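Local coordinates for tubulin-like protein CetZ1 (Haloferax volcanii, PDB 4B46) that binds and probably hydrolyses GTP as a tubulin-like cytoskeletal protein, controlling cell shape and allowing the rod-shaped cells needed for efficient swimming to develop, at residues 289-303 with 321-335. Sequence-based numbering, arbitrary orientation.
Sequences IEGAERALLVLAGPP and QTGSMEVRGGDYPIP
The guanidinium of Arg294 meets OE1 of Glu326 at its edge and in its plane, while Met325 SD lies over one of its faces. Arg294 NE bonds to Glu326 OE1 at 2.9 Å, yet reaches the oxygen from above the carboxylate plane, the two planes standing 61° apart. Arg328 NH1 reaches Glu326 OE1 at 2.9 Å from the opposite face of that plane, and also donates to a water at its guanidinium edge, which in turn donates to Ala295 O. A second water joins Arg294 NH2 to Glu326 OE2, and Arg294 NH1 also pairs with OE2 of Glu293. With CG anti to the carbonyl carbon (chi1 -63°) and the chain extended to NE, Arg294 runs alongside Glu326; arginine's length and several N-H groups suit a place serving two carboxylates and a water. A leucine in its place would probably leave Glu293 without this partner and Glu326 OE1 without one of its two arginine donors.

From this network onward, strands 294-301 and 326-333 pair in parallel, from Ala295 N on Glu326 O (3.1 Å) to Ile334 N on Gly301 O (2.7 Å). Leu296 CD1 packs on the aliphatic CB of Arg328 at 3.7 Å, and farther along Val298 CG1 meets Tyr332 CD2 at 3.5 Å, the ring's hydroxyl bonding to Leu197 O. Helix 308-322 completes the beta-alpha-beta crossover, its Ile318 packing on Ala295 and Leu297; Gly329 keeps the strands close beside Leu297. Within this chain 326-333 is the sheet's outermost strand; backbone bonds hold it along its length, while the shared carboxylate probably lets two arginines sit side by side.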
loop_
_atom_site.group_PDB
_atom_site.type_symbol
_atom_site.label_atom_id
_atom_site.label_comp_id
_atom_site.label_asym_id
_atom_site.label_seq_id
_atom_site.Cartn_x
_atom_site.Cartn_y
_atom_site.Cartn_z
ATOM N N ILE A 289 13.759 7.721 9.741
ATOM C CA ILE A 289 12.853 6.897 10.533
ATOM C C ILE A 289 12.708 7.457 11.944
ATOM O O ILE A 289 11.767 7.120 12.659
ATOM C CB ILE A 289 13.294 5.411 10.552
ATOM C CG1 ILE A 289 14.593 5.235 11.336
ATOM C CG2 ILE A 289 13.446 4.887 9.118
ATOM C CD1 ILE A 289 15.081 3.798 11.389
ATOM N N GLU A 290 13.635 8.324 12.335
ATOM C CA GLU A 290 13.518 9.025 13.606
ATOM C C GLU A 290 12.241 9.876 13.596
ATOM O O GLU A 290 11.919 10.532 12.605
ATOM C CB GLU A 290 14.756 9.890 13.855
ATOM C CG GLU A 290 14.784 10.578 15.210
ATOM C CD GLU A 290 15.030 9.618 16.363
ATOM O OE1 GLU A 290 15.687 8.575 16.148
ATOM O OE2 GLU A 290 14.570 9.911 17.488
ATOM N N GLY A 291 11.488 9.840 14.685
ATOM C CA GLY A 291 10.278 10.638 14.766
ATOM C C GLY A 291 8.991 9.962 14.313
ATOM O O GLY A 291 7.926 10.572 14.394
ATOM N N ALA A 292 9.078 8.726 13.819
ATOM C CA ALA A 292 7.877 7.964 13.483
ATOM C C ALA A 292 7.031 7.822 14.742
ATOM O O ALA A 292 7.562 7.733 15.847
ATOM C CB ALA A 292 8.235 6.598 12.928
ATOM N N GLU A 293 5.717 7.821 14.579
ATOM C CA GLU A 293 4.822 7.792 15.732
ATOM C C GLU A 293 4.760 6.401 16.364
ATOM O O GLU A 293 4.834 6.254 17.582
ATOM C CB GLU A 293 3.423 8.251 15.304
ATOM C CG GLU A 293 2.448 8.471 16.445
ATOM C CD GLU A 293 1.109 9.010 15.964
ATOM O OE1 GLU A 293 1.018 9.436 14.790
ATOM O OE2 GLU A 293 0.150 9.004 16.765
ATOM N N ARG A 294 4.611 5.377 15.533
ATOM C CA ARG A 294 4.488 4.011 16.023
ATOM C C ARG A 294 5.188 3.102 15.037
ATOM O O ARG A 294 5.235 3.404 13.851
ATOM C CB ARG A 294 3.014 3.603 16.130
ATOM C CG ARG A 294 2.201 4.413 17.115
ATOM C CD ARG A 294 0.780 3.847 17.208
ATOM N NE ARG A 294 0.069 4.362 18.376
ATOM C CZ ARG A 294 -0.715 5.434 18.361
ATOM N NH1 ARG A 294 -0.900 6.110 17.232
ATOM N NH2 ARG A 294 -1.318 5.828 19.473
ATOM N N ALA A 295 5.740 1.997 15.534
ATOM C CA ALA A 295 6.451 1.043 14.692
ATOM C C ALA A 295 5.943 -0.363 14.971
ATOM O O ALA A 295 5.567 -0.687 16.098
ATOM C CB ALA A 295 7.962 1.118 14.949
ATOM N N LEU A 296 5.935 -1.195 13.940
ATOM C CA LEU A 296 5.572 -2.589 14.089
ATOM C C LEU A 296 6.587 -3.416 13.340
ATOM O O LEU A 296 6.830 -3.188 12.158
ATOM C CB LEU A 296 4.184 -2.853 13.511
ATOM C CG LEU A 296 3.771 -4.320 13.384
ATOM C CD1 LEU A 296 3.626 -5.018 14.755
ATOM C CD2 LEU A 296 2.461 -4.453 12.590
ATOM N N LEU A 297 7.179 -4.374 14.040
ATOM C CA LEU A 297 8.130 -5.297 13.453
ATOM C C LEU A 297 7.423 -6.608 13.161
ATOM O O LEU A 297 6.711 -7.145 14.011
ATOM C CB LEU A 297 9.296 -5.540 14.426
ATOM C CG LEU A 297 10.280 -6.637 14.041
ATOM C CD1 LEU A 297 10.932 -6.319 12.700
ATOM C CD2 LEU A 297 11.346 -6.810 15.139
ATOM N N VAL A 298 7.625 -7.126 11.958
ATOM C CA VAL A 298 7.043 -8.395 11.580
ATOM C C VAL A 298 8.118 -9.314 11.017
ATOM O O VAL A 298 8.797 -8.963 10.049
ATOM C CB VAL A 298 5.935 -8.204 10.520
ATOM C CG1 VAL A 298 5.378 -9.555 10.087
ATOM C CG2 VAL A 298 4.822 -7.314 11.062
ATOM N N LEU A 299 8.273 -10.485 11.628
ATOM C CA LEU A 299 9.180 -11.517 11.123
ATOM C C LEU A 299 8.362 -12.660 10.539
ATOM O O LEU A 299 7.511 -13.210 11.207
ATOM C CB LEU A 299 10.067 -12.060 12.245
ATOM C CG LEU A 299 11.437 -11.427 12.480
ATOM C CD1 LEU A 299 12.348 -11.631 11.275
ATOM C CD2 LEU A 299 11.297 -9.958 12.790
ATOM N N ALA A 300 8.617 -13.025 9.291
ATOM C CA ALA A 300 7.873 -14.113 8.670
ATOM C C ALA A 300 8.829 -15.195 8.209
ATOM O O ALA A 300 9.850 -14.910 7.589
ATOM C CB ALA A 300 7.054 -13.594 7.497
ATOM N N GLY A 301 8.497 -16.442 8.515
ATOM C CA GLY A 301 9.338 -17.553 8.123
ATOM C C GLY A 301 8.947 -18.829 8.832
ATOM O O GLY A 301 7.986 -18.852 9.605
ATOM N N PRO A 302 9.693 -19.907 8.566
ATOM C CA PRO A 302 9.437 -21.188 9.221
ATOM C C PRO A 302 9.720 -21.063 10.707
ATOM O O PRO A 302 10.726 -20.454 11.079
ATOM C CB PRO A 302 10.437 -22.133 8.552
ATOM C CG PRO A 302 11.516 -21.249 8.034
ATOM C CD PRO A 302 10.866 -19.953 7.676
ATOM N N PRO A 303 8.831 -21.622 11.544
ATOM C CA PRO A 303 8.903 -21.529 13.005
ATOM C C PRO A 303 10.297 -21.821 13.554
ATOM O O PRO A 303 10.740 -21.139 14.480
ATOM C CB PRO A 303 7.901 -22.595 13.477
ATOM C CG PRO A 303 7.555 -23.401 12.249
ATOM C CD PRO A 303 7.703 -22.459 11.112
ATOM N N GLN A 321 16.429 3.559 17.299
ATOM C CA GLN A 321 16.621 4.199 16.007
ATOM C C GLN A 321 15.506 5.171 15.632
ATOM O O GLN A 321 15.678 5.995 14.740
ATOM C CB GLN A 321 16.743 3.133 14.912
ATOM C CG GLN A 321 17.903 2.166 15.115
ATOM C CD GLN A 321 19.254 2.843 14.996
ATOM O OE1 GLN A 321 19.446 3.716 14.156
ATOM N NE2 GLN A 321 20.197 2.441 15.841
ATOM N N THR A 322 14.357 5.069 16.291
ATOM C CA THR A 322 13.184 5.843 15.866
ATOM C C THR A 322 12.690 6.817 16.921
ATOM O O THR A 322 12.133 7.863 16.592
ATOM C CB THR A 322 12.001 4.930 15.493
ATOM O OG1 THR A 322 11.639 4.134 16.639
ATOM C CG2 THR A 322 12.366 4.016 14.321
ATOM N N GLY A 323 12.874 6.461 18.191
ATOM C CA GLY A 323 12.231 7.178 19.279
ATOM C C GLY A 323 10.711 7.039 19.256
ATOM O O GLY A 323 10.000 7.858 19.842
ATOM N N SER A 324 10.205 6.010 18.579
ATOM C CA SER A 324 8.750 5.812 18.473
ATOM C C SER A 324 8.059 5.704 19.824
ATOM O O SER A 324 8.607 5.156 20.785
ATOM C CB SER A 324 8.399 4.578 17.631
ATOM O OG SER A 324 8.772 4.755 16.275
ATOM N N MET A 325 6.839 6.224 19.870
ATOM C CA MET A 325 6.002 6.172 21.059
ATOM C C MET A 325 5.766 4.724 21.500
ATOM O O MET A 325 5.802 4.408 22.690
ATOM C CB MET A 325 4.673 6.853 20.749
ATOM C CG MET A 325 3.806 7.210 21.939
ATOM S SD MET A 325 2.144 7.618 21.350
ATOM C CE MET A 325 1.437 8.413 22.790
ATOM N N GLU A 326 5.530 3.849 20.529
ATOM C CA GLU A 326 5.207 2.452 20.799
ATOM C C GLU A 326 5.905 1.585 19.765
ATOM O O GLU A 326 5.971 1.951 18.596
ATOM C CB GLU A 326 3.684 2.245 20.710
ATOM C CG GLU A 326 2.920 3.026 21.760
ATOM C CD GLU A 326 1.429 3.122 21.484
ATOM O OE1 GLU A 326 0.950 2.545 20.481
ATOM O OE2 GLU A 326 0.738 3.793 22.281
ATOM N N VAL A 327 6.469 0.460 20.185
ATOM C CA VAL A 327 7.067 -0.458 19.227
ATOM C C VAL A 327 6.534 -1.855 19.461
ATOM O O VAL A 327 6.836 -2.481 20.481
ATOM C CB VAL A 327 8.612 -0.491 19.292
ATOM C CG1 VAL A 327 9.153 -1.488 18.256
ATOM C CG2 VAL A 327 9.209 0.902 19.057
ATOM N N ARG A 328 5.730 -2.331 18.519
ATOM C CA ARG A 328 5.148 -3.652 18.618
ATOM C C ARG A 328 5.984 -4.587 17.766
ATOM O O ARG A 328 6.671 -4.150 16.846
ATOM C CB ARG A 328 3.690 -3.642 18.140
ATOM C CG ARG A 328 2.749 -2.773 18.970
ATOM C CD ARG A 328 1.401 -2.580 18.250
ATOM N NE ARG A 328 0.360 -2.092 19.152
ATOM C CZ ARG A 328 0.194 -0.814 19.473
ATOM N NH1 ARG A 328 0.998 0.113 18.966
ATOM N NH2 ARG A 328 -0.772 -0.458 20.308
ATOM N N GLY A 329 5.936 -5.875 18.079
ATOM C CA GLY A 329 6.675 -6.850 17.309
ATOM C C GLY A 329 6.126 -8.247 17.476
ATOM O O GLY A 329 5.706 -8.629 18.566
ATOM N N GLY A 330 6.123 -9.010 16.390
ATOM C CA GLY A 330 5.740 -10.407 16.449
ATOM C C GLY A 330 6.147 -11.127 15.187
ATOM O O GLY A 330 6.851 -10.564 14.344
ATOM N N ASP A 331 5.712 -12.374 15.040
ATOM C CA ASP A 331 6.022 -13.093 13.810
ATOM C C ASP A 331 4.840 -13.737 13.097
ATOM O O ASP A 331 3.744 -13.854 13.648
ATOM C CB ASP A 331 7.127 -14.127 14.037
ATOM C CG ASP A 331 6.805 -15.088 15.145
ATOM O OD1 ASP A 331 5.621 -15.468 15.291
ATOM O OD2 ASP A 331 7.747 -15.459 15.870
ATOM N N TYR A 332 5.087 -14.133 11.852
ATOM C CA TYR A 332 4.165 -14.957 11.090
ATOM C C TYR A 332 4.833 -16.300 10.851
ATOM O O TYR A 332 5.612 -16.450 9.908
ATOM C CB TYR A 332 3.836 -14.314 9.740
ATOM C CG TYR A 332 2.875 -13.154 9.803
ATOM C CD1 TYR A 332 1.746 -13.201 10.615
ATOM C CD2 TYR A 332 3.083 -12.017 9.034
ATOM C CE1 TYR A 332 0.855 -12.134 10.669
ATOM C CE2 TYR A 332 2.202 -10.944 9.084
ATOM C CZ TYR A 332 1.091 -11.008 9.901
ATOM O OH TYR A 332 0.215 -9.949 9.938
ATOM N N PRO A 333 4.552 -17.277 11.716
ATOM C CA PRO A 333 5.121 -18.611 11.500
ATOM C C PRO A 333 4.543 -19.262 10.245
ATOM O O PRO A 333 3.328 -19.398 10.126
ATOM C CB PRO A 333 4.721 -19.380 12.768
ATOM C CG PRO A 333 3.593 -18.603 13.366
ATOM C CD PRO A 333 3.815 -17.173 12.987
ATOM N N ILE A 334 5.415 -19.643 9.316
ATOM C CA ILE A 334 4.999 -20.236 8.049
ATOM C C ILE A 334 5.789 -21.507 7.783
ATOM O O ILE A 334 6.904 -21.447 7.266
ATOM C CB ILE A 334 5.233 -19.272 6.869
ATOM C CG1 ILE A 334 4.493 -17.953 7.090
ATOM C CG2 ILE A 334 4.795 -19.909 5.551
ATOM C CD1 ILE A 334 4.746 -16.925 5.998
ATOM N N PRO A 335 5.218 -22.667 8.144
ATOM C CA PRO A 335 5.918 -23.940 7.940
ATOM C C PRO A 335 6.210 -24.171 6.458
ATOM O O PRO A 335 5.374 -23.845 5.609
ATOM C CB PRO A 335 4.918 -24.981 8.460
ATOM C CG PRO A 335 4.017 -24.221 9.386
ATOM C CD PRO A 335 3.907 -22.848 8.787
HETATM O O HOH W 1 -1.669 4.121 21.811
HETATM O O HOH W 2 3.023 -0.053 16.799
#